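Local atomic coordinates of acetoin utilization protein (Exiguobacterium sibiricum, PDB entry 2Q04), a protein that probably acts as a GNAT-family acetyltransferase and may take part in acetoin utilization. Residues Y33-D36 with P37-A41; P124-H128 with Y129-T133; F168-D172 with P173-S177; H190-P193 with E194-A197. One frame throughout, in Å; residues are numbered along the deposited sequence.

Contact 1: residues Y33-D36 with P37-A41; sequences YKLD and PGLTA
OD2 of Asp-36 is gripped by two partners: the backbone N of Gly-38 donates to it over 3.1 Å, and Arg-106 pairs with the same oxygen in a salt bridge. The bond to Gly-38, two residues on, makes an Asx turn, and it sits on a type I beta turn from Asp-36 to Leu-39 that takes the chain off strand 34-35 toward helix 45-56. CG of Asp-36 lies opposite its own N (chi1 -172°), which folds the carboxylate forward over the first bonds of the turn. The N-H of Gly-38 then meets OD2 from well above the carboxylate plane, at 153° about the hydrogen. On the way the acid crosses Pro-37 at about a right angle, with OD1 of Asp-36 3.3 Å from the proline CD. The turn is closed by the main chain: Leu-39 N donates to Asp-36 O at 3.2 Å. With an alanine at Asp-36, Gly-38 N would probably lose its side-chain acceptor and the Arg-106 guanidinium its countercharge. Beneath the turn the two leucines close the apolar side. Leu-35 also packs on Gln-48, His-49 and Leu-52 of helix 45-56, and its branch crosses that of Leu-39 nearly at right angles, methyl to methyl, with Leu-35 CD2 3.6 Å from Leu-39 CD1.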
loop_
_atom_site.group_PDB
_atom_site.type_symbol
_atom_site.label_atom_id
_atom_site.label_comp_id
_atom_site.label_asym_id
_atom_site.label_seq_id
_atom_site.Cartn_x
_atom_site.Cartn_y
_atom_site.Cartn_z
ATOM N N TYR A 33 12.838 10.485 -11.834
ATOM C CA TYR A 33 12.462 9.234 -12.483
ATOM C C TYR A 33 11.260 9.444 -13.404
ATOM O O TYR A 33 10.733 10.550 -13.513
ATOM C CB TYR A 33 12.141 8.152 -11.439
ATOM C CG TYR A 33 13.289 7.813 -10.504
ATOM C CD1 TYR A 33 14.578 7.628 -10.988
ATOM C CD2 TYR A 33 13.063 7.604 -9.152
ATOM C CE1 TYR A 33 15.628 7.307 -10.132
ATOM C CE2 TYR A 33 14.099 7.261 -8.292
ATOM C CZ TYR A 33 15.378 7.115 -8.786
ATOM O OH TYR A 33 16.404 6.780 -7.933
ATOM N N LYS A 34 10.851 8.375 -14.082
ATOM C CA LYS A 34 9.727 8.424 -15.005
ATOM C C LYS A 34 8.802 7.229 -14.780
ATOM O O LYS A 34 9.208 6.090 -14.946
ATOM C CB LYS A 34 10.238 8.411 -16.450
ATOM C CG LYS A 34 9.136 8.458 -17.506
ATOM C CD LYS A 34 9.711 8.628 -18.910
ATOM C CE LYS A 34 8.607 8.839 -19.946
ATOM N NZ LYS A 34 9.154 9.141 -21.306
ATOM N N LEU A 35 7.560 7.495 -14.398
ATOM C CA LEU A 35 6.582 6.423 -14.223
ATOM C C LEU A 35 6.346 5.682 -15.535
ATOM O O LEU A 35 6.114 6.303 -16.583
ATOM C CB LEU A 35 5.246 6.972 -13.708
ATOM C CG LEU A 35 5.036 7.016 -12.193
ATOM C CD1 LEU A 35 3.594 7.414 -11.885
ATOM C CD2 LEU A 35 5.359 5.680 -11.550
ATOM N N ASP A 36 6.390 4.354 -15.470
ATOM C CA ASP A 36 6.120 3.520 -16.628
ATOM C C ASP A 36 4.698 3.803 -17.150
ATOM O O ASP A 36 3.765 3.962 -16.352
ATOM C CB ASP A 36 6.244 2.049 -16.252
ATOM C CG ASP A 36 6.171 1.147 -17.439
ATOM O OD1 ASP A 36 7.168 1.075 -18.188
ATOM O OD2 ASP A 36 5.119 0.502 -17.632
ATOM N N PRO A 37 4.522 3.844 -18.498
ATOM C CA PRO A 37 3.203 4.165 -19.087
ATOM C C PRO A 37 2.077 3.193 -18.693
ATOM O O PRO A 37 0.903 3.530 -18.836
ATOM C CB PRO A 37 3.463 4.084 -20.598
ATOM C CG PRO A 37 4.940 4.236 -20.748
ATOM C CD PRO A 37 5.544 3.622 -19.541
ATOM N N GLY A 38 2.440 2.012 -18.184
ATOM C CA GLY A 38 1.457 0.989 -17.833
ATOM C C GLY A 38 0.960 1.042 -16.394
ATOM O O GLY A 38 0.351 0.084 -15.916
ATOM N N LEU A 39 1.205 2.161 -15.706
ATOM C CA LEU A 39 0.758 2.324 -14.310
ATOM C C LEU A 39 -0.389 3.337 -14.231
ATOM O O LEU A 39 -0.273 4.382 -13.576
ATOM C CB LEU A 39 1.929 2.765 -13.423
ATOM C CG LEU A 39 3.078 1.743 -13.279
ATOM C CD1 LEU A 39 4.304 2.392 -12.685
ATOM C CD2 LEU A 39 2.653 0.550 -12.445
ATOM N N THR A 40 -1.521 2.982 -14.849
ATOM C CA THR A 40 -2.668 3.903 -14.986
ATOM C C THR A 40 -3.965 3.370 -14.287
ATOM O O THR A 40 -5.084 3.704 -14.700
ATOM C CB THR A 40 -2.982 4.163 -16.491
ATOM O OG1 THR A 40 -3.224 2.918 -17.156
ATOM C CG2 THR A 40 -1.814 4.876 -17.170
ATOM N N ALA A 41 -3.795 2.595 -13.211
ATOM C CA ALA A 41 -4.943 2.000 -12.493
ATOM C C ALA A 41 -5.658 3.022 -11.603
ATOM O O ALA A 41 -6.839 2.855 -11.281
ATOM C CB ALA A 41 -4.489 0.802 -11.659
#

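Contact 2: residues P124-H128 with Y129-T133; sequences PAMEH and YLILT
Tyr-129 folds back on the short 3-10 segment 124-128 that leads the chain from helix 112-121 to strand 130-135 in the sheet of this GNAT-family fold. Taking the main-chain bonds first, Tyr-129 N points at Met-126 O in a long, weak hydrogen bond of 3.3 Å, while inside the segment His-128 N holds Ala-125 O at 3.1 Å. A water ties the two arms together, donating to Tyr-129 O over 2.9 Å and to Met-126 O at a rather short 2.5 Å, a distance to be read with caution, so Met-126 O accepts from both the water and, weakly, the amide.

The aromatic contacts gather at Ala-125 O. Tyr-129 has its CG opposite the carbonyl carbon (chi1 -67°), which lays the ring back along the segment. Its CD2 edge comes to 3.3 Å from Ala-125 O, with the oxygen near the ring plane, and the same oxygen lies in the plane of the His-128 imidazole, at its edge. At the far end Tyr-129 OH bonds to Gly-1 N, and the ring packs on Phe-3 and Leu-96. A leucine in place of Tyr-129 would probably leave the chain's N-terminal amine without this partner and open a gap beside Phe-3.

The apolar contact lies further along the strand. Met-126, a selenomethionine in the model, bends at both chi2 and chi3 and crosses Ile-131 at about a right angle, setting its CE 3.9 Å from Ile-131 CD1.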
loop_
_atom_site.group_PDB
_atom_site.type_symbol
_atom_site.label_atom_id
_atom_site.label_comp_id
_atom_site.label_asym_id
_atom_site.label_seq_id
_atom_site.Cartn_x
_atom_site.Cartn_y
_atom_site.Cartn_z
ATOM N N PRO A 124 12.724 -0.929 10.851
ATOM C CA PRO A 124 12.171 -1.287 12.164
ATOM C C PRO A 124 11.068 -0.331 12.642
ATOM O O PRO A 124 10.339 -0.657 13.573
ATOM C CB PRO A 124 13.385 -1.199 13.096
ATOM C CG PRO A 124 14.573 -1.287 12.207
ATOM C CD PRO A 124 14.186 -0.708 10.907
ATOM N N ALA A 125 10.986 0.853 12.021
ATOM C CA ALA A 125 9.968 1.865 12.376
ATOM C C ALA A 125 8.574 1.398 12.054
ATOM O O ALA A 125 7.618 1.810 12.701
ATOM C CB ALA A 125 10.251 3.178 11.652
HETATM N N MSE A 126 8.456 0.519 11.055
HETATM C CA MSE A 126 7.133 0.012 10.614
HETATM C C MSE A 126 6.451 -0.837 11.691
HETATM O O MSE A 126 5.223 -1.038 11.649
HETATM C CB MSE A 126 7.277 -0.812 9.322
HETATM C CG MSE A 126 7.902 -0.053 8.188
HETATM SE SE MSE A 126 6.918 1.529 7.772
HETATM C CE MSE A 126 5.932 0.919 6.246
ATOM N N GLU A 127 7.240 -1.333 12.656
ATOM C CA GLU A 127 6.701 -2.150 13.743
ATOM C C GLU A 127 5.955 -1.314 14.766
ATOM O O GLU A 127 5.249 -1.855 15.615
ATOM C CB GLU A 127 7.819 -2.937 14.431
ATOM C CG GLU A 127 8.491 -3.990 13.534
ATOM C CD GLU A 127 7.545 -5.162 13.146
ATOM O OE1 GLU A 127 6.372 -5.178 13.597
ATOM O OE2 GLU A 127 7.994 -6.065 12.403
ATOM N N HIS A 128 6.101 0.009 14.682
ATOM C CA HIS A 128 5.433 0.915 15.609
ATOM C C HIS A 128 4.067 1.372 15.086
ATOM O O HIS A 128 3.330 2.074 15.782
ATOM C CB HIS A 128 6.315 2.125 15.885
ATOM C CG HIS A 128 7.594 1.788 16.580
ATOM N ND1 HIS A 128 7.731 1.833 17.952
ATOM C CD2 HIS A 128 8.790 1.375 16.096
ATOM C CE1 HIS A 128 8.960 1.478 18.280
ATOM N NE2 HIS A 128 9.622 1.193 17.173
ATOM N N TYR A 129 3.728 0.955 13.868
ATOM C CA TYR A 129 2.468 1.359 13.245
ATOM C C TYR A 129 1.526 0.203 13.067
ATOM O O TYR A 129 1.944 -0.944 12.918
ATOM C CB TYR A 129 2.725 1.993 11.877
ATOM C CG TYR A 129 3.440 3.308 11.936
ATOM C CD1 TYR A 129 2.739 4.496 12.110
ATOM C CD2 TYR A 129 4.812 3.374 11.799
ATOM C CE1 TYR A 129 3.395 5.713 12.153
ATOM C CE2 TYR A 129 5.480 4.579 11.847
ATOM C CZ TYR A 129 4.773 5.747 12.027
ATOM O OH TYR A 129 5.449 6.955 12.077
ATOM N N LEU A 130 0.237 0.506 13.151
ATOM C CA LEU A 130 -0.787 -0.373 12.668
ATOM C C LEU A 130 -1.064 0.070 11.215
ATOM O O LEU A 130 -1.568 1.187 10.973
ATOM C CB LEU A 130 -2.062 -0.259 13.541
ATOM C CG LEU A 130 -3.178 -1.285 13.261
ATOM C CD1 LEU A 130 -4.151 -1.406 14.457
ATOM C CD2 LEU A 130 -3.933 -0.934 11.980
ATOM N N ILE A 131 -0.640 -0.754 10.256
ATOM C CA ILE A 131 -0.737 -0.396 8.839
ATOM C C ILE A 131 -1.954 -1.061 8.195
ATOM O O ILE A 131 -1.976 -2.271 7.993
ATOM C CB ILE A 131 0.563 -0.804 8.062
ATOM C CG1 ILE A 131 1.800 -0.222 8.758
ATOM C CG2 ILE A 131 0.498 -0.323 6.586
ATOM C CD1 ILE A 131 3.118 -0.814 8.270
ATOM N N LEU A 132 -2.965 -0.268 7.899
ATOM C CA LEU A 132 -4.158 -0.778 7.274
ATOM C C LEU A 132 -4.147 -0.446 5.802
ATOM O O LEU A 132 -3.395 0.407 5.362
ATOM C CB LEU A 132 -5.426 -0.208 7.966
ATOM C CG LEU A 132 -5.680 1.331 7.966
ATOM C CD1 LEU A 132 -6.182 1.834 6.608
ATOM C CD2 LEU A 132 -6.686 1.686 9.048
ATOM N N THR A 133 -4.970 -1.145 5.037
ATOM C CA THR A 133 -5.081 -0.892 3.602
ATOM C C THR A 133 -6.467 -1.301 3.110
ATOM O O THR A 133 -7.097 -2.193 3.678
ATOM C CB THR A 133 -3.952 -1.679 2.772
ATOM O OG1 THR A 133 -3.666 -0.982 1.561
ATOM C CG2 THR A 133 -4.384 -3.076 2.445
HETATM O O HOH W 1 3.281 -2.461 10.816
#

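Contact 3: residues F168-D172 with P173-S177; sequences FPTDD and PEIAS. With EDO (1,2-ethanediol), chain K.
With its CG opposite the backbone N (chi1 179°), Asp-172 swings OD2 forward to Ile-175, and in Thr-170 it is OG1 that stands opposite N (chi1 178°), which leaves CG2 to face Ile-175. Asp-172 is the N-cap of the short helix starting at Pro-173. Ile-175 N donates to Asp-172 OD2 at 3.3 Å, coming from above the carboxylate plane, while Ala-176 N donates to Asp-172 O at 2.8 Å. The other carboxylate oxygen, OD1, accepts from a water that in turn accepts from Glu-174 N, so the amides of Glu-174 and Ile-175 are both tied to the carboxylate, the first through water and the second directly.

The N-cap is itself positioned from behind: Asp-172 N donates to Thr-170 OG1 at 2.9 Å, an ST turn, and that hydroxyl also bonds to Arg-203 O. The carboxylate of Asp-171 accepts from the backbone N atoms of Arg-205 and Arg-206. An ethanediol, probably from the crystallisation liquor, sits on the backbone of Thr-170. On the inner side, next to Leu-183 of strand 182-187, the side chains of Thr-170 and Ile-175 cross at about a right angle, Thr-170 CG2 lying 3.5 Å from Ile-175 CG2.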
loop_
_atom_site.group_PDB
_atom_site.type_symbol
_atom_site.label_atom_id
_atom_site.label_comp_id
_atom_site.label_asym_id
_atom_site.label_seq_id
_atom_site.Cartn_x
_atom_site.Cartn_y
_atom_site.Cartn_z
ATOM N N PHE A 168 -9.400 -8.182 7.635
ATOM C CA PHE A 168 -10.249 -7.860 8.797
ATOM C C PHE A 168 -11.657 -7.531 8.329
ATOM O O PHE A 168 -11.833 -6.771 7.374
ATOM C CB PHE A 168 -9.683 -6.665 9.573
ATOM C CG PHE A 168 -8.511 -7.010 10.441
ATOM C CD1 PHE A 168 -8.702 -7.524 11.711
ATOM C CD2 PHE A 168 -7.215 -6.817 9.991
ATOM C CE1 PHE A 168 -7.624 -7.846 12.512
ATOM C CE2 PHE A 168 -6.128 -7.125 10.803
ATOM C CZ PHE A 168 -6.337 -7.645 12.056
ATOM N N PRO A 169 -12.677 -8.126 8.981
ATOM C CA PRO A 169 -14.051 -7.756 8.671
ATOM C C PRO A 169 -14.317 -6.299 8.971
ATOM O O PRO A 169 -13.650 -5.709 9.813
ATOM C CB PRO A 169 -14.881 -8.653 9.610
ATOM C CG PRO A 169 -14.001 -9.757 9.975
ATOM C CD PRO A 169 -12.614 -9.209 9.976
ATOM N N THR A 170 -15.266 -5.718 8.268
ATOM C CA THR A 170 -15.649 -4.336 8.498
ATOM C C THR A 170 -17.098 -4.097 8.082
ATOM O O THR A 170 -17.634 -4.801 7.226
ATOM C CB THR A 170 -14.760 -3.371 7.710
ATOM O OG1 THR A 170 -15.196 -2.030 7.934
ATOM C CG2 THR A 170 -14.828 -3.672 6.205
ATOM N N ASP A 171 -17.728 -3.105 8.695
ATOM C CA ASP A 171 -19.055 -2.695 8.288
ATOM C C ASP A 171 -19.002 -1.412 7.445
ATOM O O ASP A 171 -20.026 -0.776 7.204
ATOM C CB ASP A 171 -19.970 -2.513 9.504
ATOM C CG ASP A 171 -19.474 -1.455 10.465
ATOM O OD1 ASP A 171 -18.608 -0.636 10.082
ATOM O OD2 ASP A 171 -19.962 -1.435 11.606
ATOM N N ASP A 172 -17.801 -1.032 7.013
ATOM C CA ASP A 172 -17.636 0.120 6.137
ATOM C C ASP A 172 -18.497 -0.072 4.890
ATOM O O ASP A 172 -18.354 -1.067 4.191
ATOM C CB ASP A 172 -16.175 0.279 5.723
ATOM C CG ASP A 172 -15.960 1.459 4.780
ATOM O OD1 ASP A 172 -16.318 2.595 5.159
ATOM O OD2 ASP A 172 -15.408 1.253 3.674
ATOM N N PRO A 173 -19.404 0.883 4.615
ATOM C CA PRO A 173 -20.324 0.746 3.492
ATOM C C PRO A 173 -19.635 0.443 2.148
ATOM O O PRO A 173 -20.063 -0.445 1.436
ATOM C CB PRO A 173 -21.016 2.108 3.441
ATOM C CG PRO A 173 -20.939 2.613 4.817
ATOM C CD PRO A 173 -19.641 2.131 5.361
ATOM N N GLU A 174 -18.589 1.188 1.818
ATOM C CA GLU A 174 -17.913 1.023 0.523
ATOM C C GLU A 174 -17.282 -0.370 0.381
ATOM O O GLU A 174 -17.453 -1.042 -0.641
ATOM C CB GLU A 174 -16.833 2.103 0.316
ATOM C CG GLU A 174 -17.380 3.475 -0.143
ATOM C CD GLU A 174 -16.278 4.553 -0.255
ATOM O OE1 GLU A 174 -15.095 4.185 -0.410
ATOM O OE2 GLU A 174 -16.605 5.753 -0.212
ATOM N N ILE A 175 -16.547 -0.789 1.390
ATOM C CA ILE A 175 -15.947 -2.111 1.374
ATOM C C ILE A 175 -17.009 -3.204 1.411
ATOM O O ILE A 175 -16.946 -4.163 0.643
ATOM C CB ILE A 175 -14.979 -2.294 2.543
ATOM C CG1 ILE A 175 -13.700 -1.511 2.273
ATOM C CG2 ILE A 175 -14.654 -3.779 2.744
ATOM C CD1 ILE A 175 -12.792 -1.451 3.424
ATOM N N ALA A 176 -18.018 -3.019 2.264
ATOM C CA ALA A 176 -19.069 -4.006 2.434
ATOM C C ALA A 176 -19.916 -4.177 1.175
ATOM O O ALA A 176 -20.591 -5.194 1.013
ATOM C CB ALA A 176 -19.951 -3.627 3.608
ATOM N N SER A 177 -19.879 -3.185 0.284
ATOM C CA SER A 177 -20.766 -3.166 -0.896
ATOM C C SER A 177 -20.530 -4.352 -1.850
ATOM O O SER A 177 -21.366 -4.647 -2.703
ATOM C CB SER A 177 -20.575 -1.872 -1.678
ATOM O OG SER A 177 -19.397 -1.923 -2.464
HETATM C C1 EDO K . -16.552 -7.743 4.451
HETATM O O1 EDO K . -16.343 -7.463 5.855
HETATM C C2 EDO K . -15.254 -7.483 3.675
HETATM O O2 EDO K . -15.291 -8.082 2.364
HETATM O O HOH W 2 -17.352 4.001 2.837
#

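Contact 4: residues H190-P193 with E194-A197; sequences HVAP and EVVA
Val-191 CG1 is pushed against the branch point of Val-195, 3.6 Å from its CB, and the two side chains cross at about a right angle. Val-191 sends this methyl forward because CG1 stands opposite the backbone N (chi1 174°), and it also touches Val-195 CG1. A looser approach runs to the next valine, with Val-191 CG1 4.2 Å from Val-196 CG2. Leu-130 of strand 130-135 packs against both Val-195 and Val-196, so this small valine group sits where helix 193-203 lies on the sheet.

Ala-192 is the N-cap of that helix, which makes the Val-191 and Val-196 pair a hydrophobic staple: the residue just before the cap meets the fourth residue of the helix. Alanine offers no side-chain acceptor as a cap, so the backbone does the work. Ala-192 O takes two weak bonds, from Val-195 N and from Val-196 N, the first of them strongly bent at 128°. One residue on the geometry is sounder, Ala-197 N donating to Pro-193 O at 2.9 Å.

Toward solvent, Glu-194 lies alongside Pro-193, pointing the same way. A bend at chi2 (72°) curls its carboxylate back over the start of the helix, where the negative charge would probably suit the N-terminal end of the helix dipole. Glu-194 OE1 comes to rest 3.4 Å from Ala-192 CB and 3.6 Å from Pro-193 CD.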
loop_
_atom_site.group_PDB
_atom_site.type_symbol
_atom_site.label_atom_id
_atom_site.label_comp_id
_atom_site.label_asym_id
_atom_site.label_seq_id
_atom_site.Cartn_x
_atom_site.Cartn_y
_atom_site.Cartn_z
ATOM N N HIS A 190 5.262 -3.750 18.014
ATOM C CA HIS A 190 5.345 -2.749 19.118
ATOM C C HIS A 190 4.082 -1.904 19.263
ATOM O O HIS A 190 4.074 -0.937 20.017
ATOM C CB HIS A 190 6.518 -1.769 18.884
ATOM C CG HIS A 190 7.864 -2.393 18.972
ATOM N ND1 HIS A 190 8.742 -2.414 17.910
ATOM C CD2 HIS A 190 8.519 -2.955 20.014
ATOM C CE1 HIS A 190 9.869 -2.991 18.286
ATOM N NE2 HIS A 190 9.762 -3.328 19.559
ATOM N N VAL A 191 3.049 -2.219 18.506
ATOM C CA VAL A 191 1.833 -1.420 18.537
ATOM C C VAL A 191 1.061 -1.687 19.823
ATOM O O VAL A 191 0.867 -2.840 20.213
ATOM C CB VAL A 191 0.947 -1.711 17.328
ATOM C CG1 VAL A 191 -0.384 -0.972 17.441
ATOM C CG2 VAL A 191 1.668 -1.319 16.059
ATOM N N ALA A 192 0.632 -0.612 20.484
ATOM C CA ALA A 192 -0.080 -0.724 21.751
ATOM C C ALA A 192 -1.526 -1.221 21.545
ATOM O O ALA A 192 -2.102 -1.042 20.473
ATOM C CB ALA A 192 -0.083 0.601 22.458
ATOM N N PRO A 193 -2.114 -1.851 22.590
ATOM C CA PRO A 193 -3.514 -2.313 22.531
ATOM C C PRO A 193 -4.529 -1.186 22.255
ATOM O O PRO A 193 -5.579 -1.432 21.660
ATOM C CB PRO A 193 -3.748 -2.906 23.932
ATOM C CG PRO A 193 -2.400 -3.216 24.450
ATOM C CD PRO A 193 -1.476 -2.205 23.873
ATOM N N GLU A 194 -4.212 0.026 22.706
ATOM C CA GLU A 194 -5.094 1.182 22.520
ATOM C C GLU A 194 -5.243 1.519 21.043
ATOM O O GLU A 194 -6.314 1.906 20.598
ATOM C CB GLU A 194 -4.550 2.404 23.279
ATOM C CG GLU A 194 -4.618 2.285 24.807
ATOM C CD GLU A 194 -3.601 1.301 25.380
ATOM O OE1 GLU A 194 -2.550 1.084 24.743
ATOM O OE2 GLU A 194 -3.851 0.756 26.478
ATOM N N VAL A 195 -4.155 1.375 20.299
ATOM C CA VAL A 195 -4.158 1.631 18.872
ATOM C C VAL A 195 -5.007 0.576 18.141
ATOM O O VAL A 195 -5.746 0.895 17.209
ATOM C CB VAL A 195 -2.721 1.605 18.307
ATOM C CG1 VAL A 195 -2.734 1.740 16.782
ATOM C CG2 VAL A 195 -1.881 2.709 18.944
ATOM N N VAL A 196 -4.884 -0.674 18.575
ATOM C CA VAL A 196 -5.635 -1.761 17.983
ATOM C C VAL A 196 -7.117 -1.610 18.280
ATOM O O VAL A 196 -7.962 -1.889 17.429
ATOM C CB VAL A 196 -5.154 -3.124 18.505
ATOM C CG1 VAL A 196 -6.110 -4.240 18.061
ATOM C CG2 VAL A 196 -3.738 -3.404 18.020
ATOM N N ALA A 197 -7.430 -1.178 19.496
ATOM C CA ALA A 197 -8.817 -0.972 19.897
ATOM C C ALA A 197 -9.452 0.122 19.063
ATOM O O ALA A 197 -10.622 0.041 18.715
ATOM C CB ALA A 197 -8.895 -0.623 21.373
#

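How the contacts relate
Along the chain the four contacts come in simple series. Contacts 1 and 2 reach the same mixed sheet from opposite sides of the molecule's centre, with their own centres 27 Å apart; contact 1 leaves strand 34-35 and contact 2 enters strand 130-135. Contact 3 follows strand 166-168, about 6 Å from contact 2 at the nearest atoms. Only contacts 2 and 4 touch: Glu-127 O and His-190 N probably share a hydrogen bond, the rings of His-128 and His-190 stack, and Val-191 CG2 packs on Tyr-129 O. Antiparallel pairing of strands 130-135 and 182-187 brings these ends together, so helix 193-203 and the loop before it are held beside the start of strand 130-135.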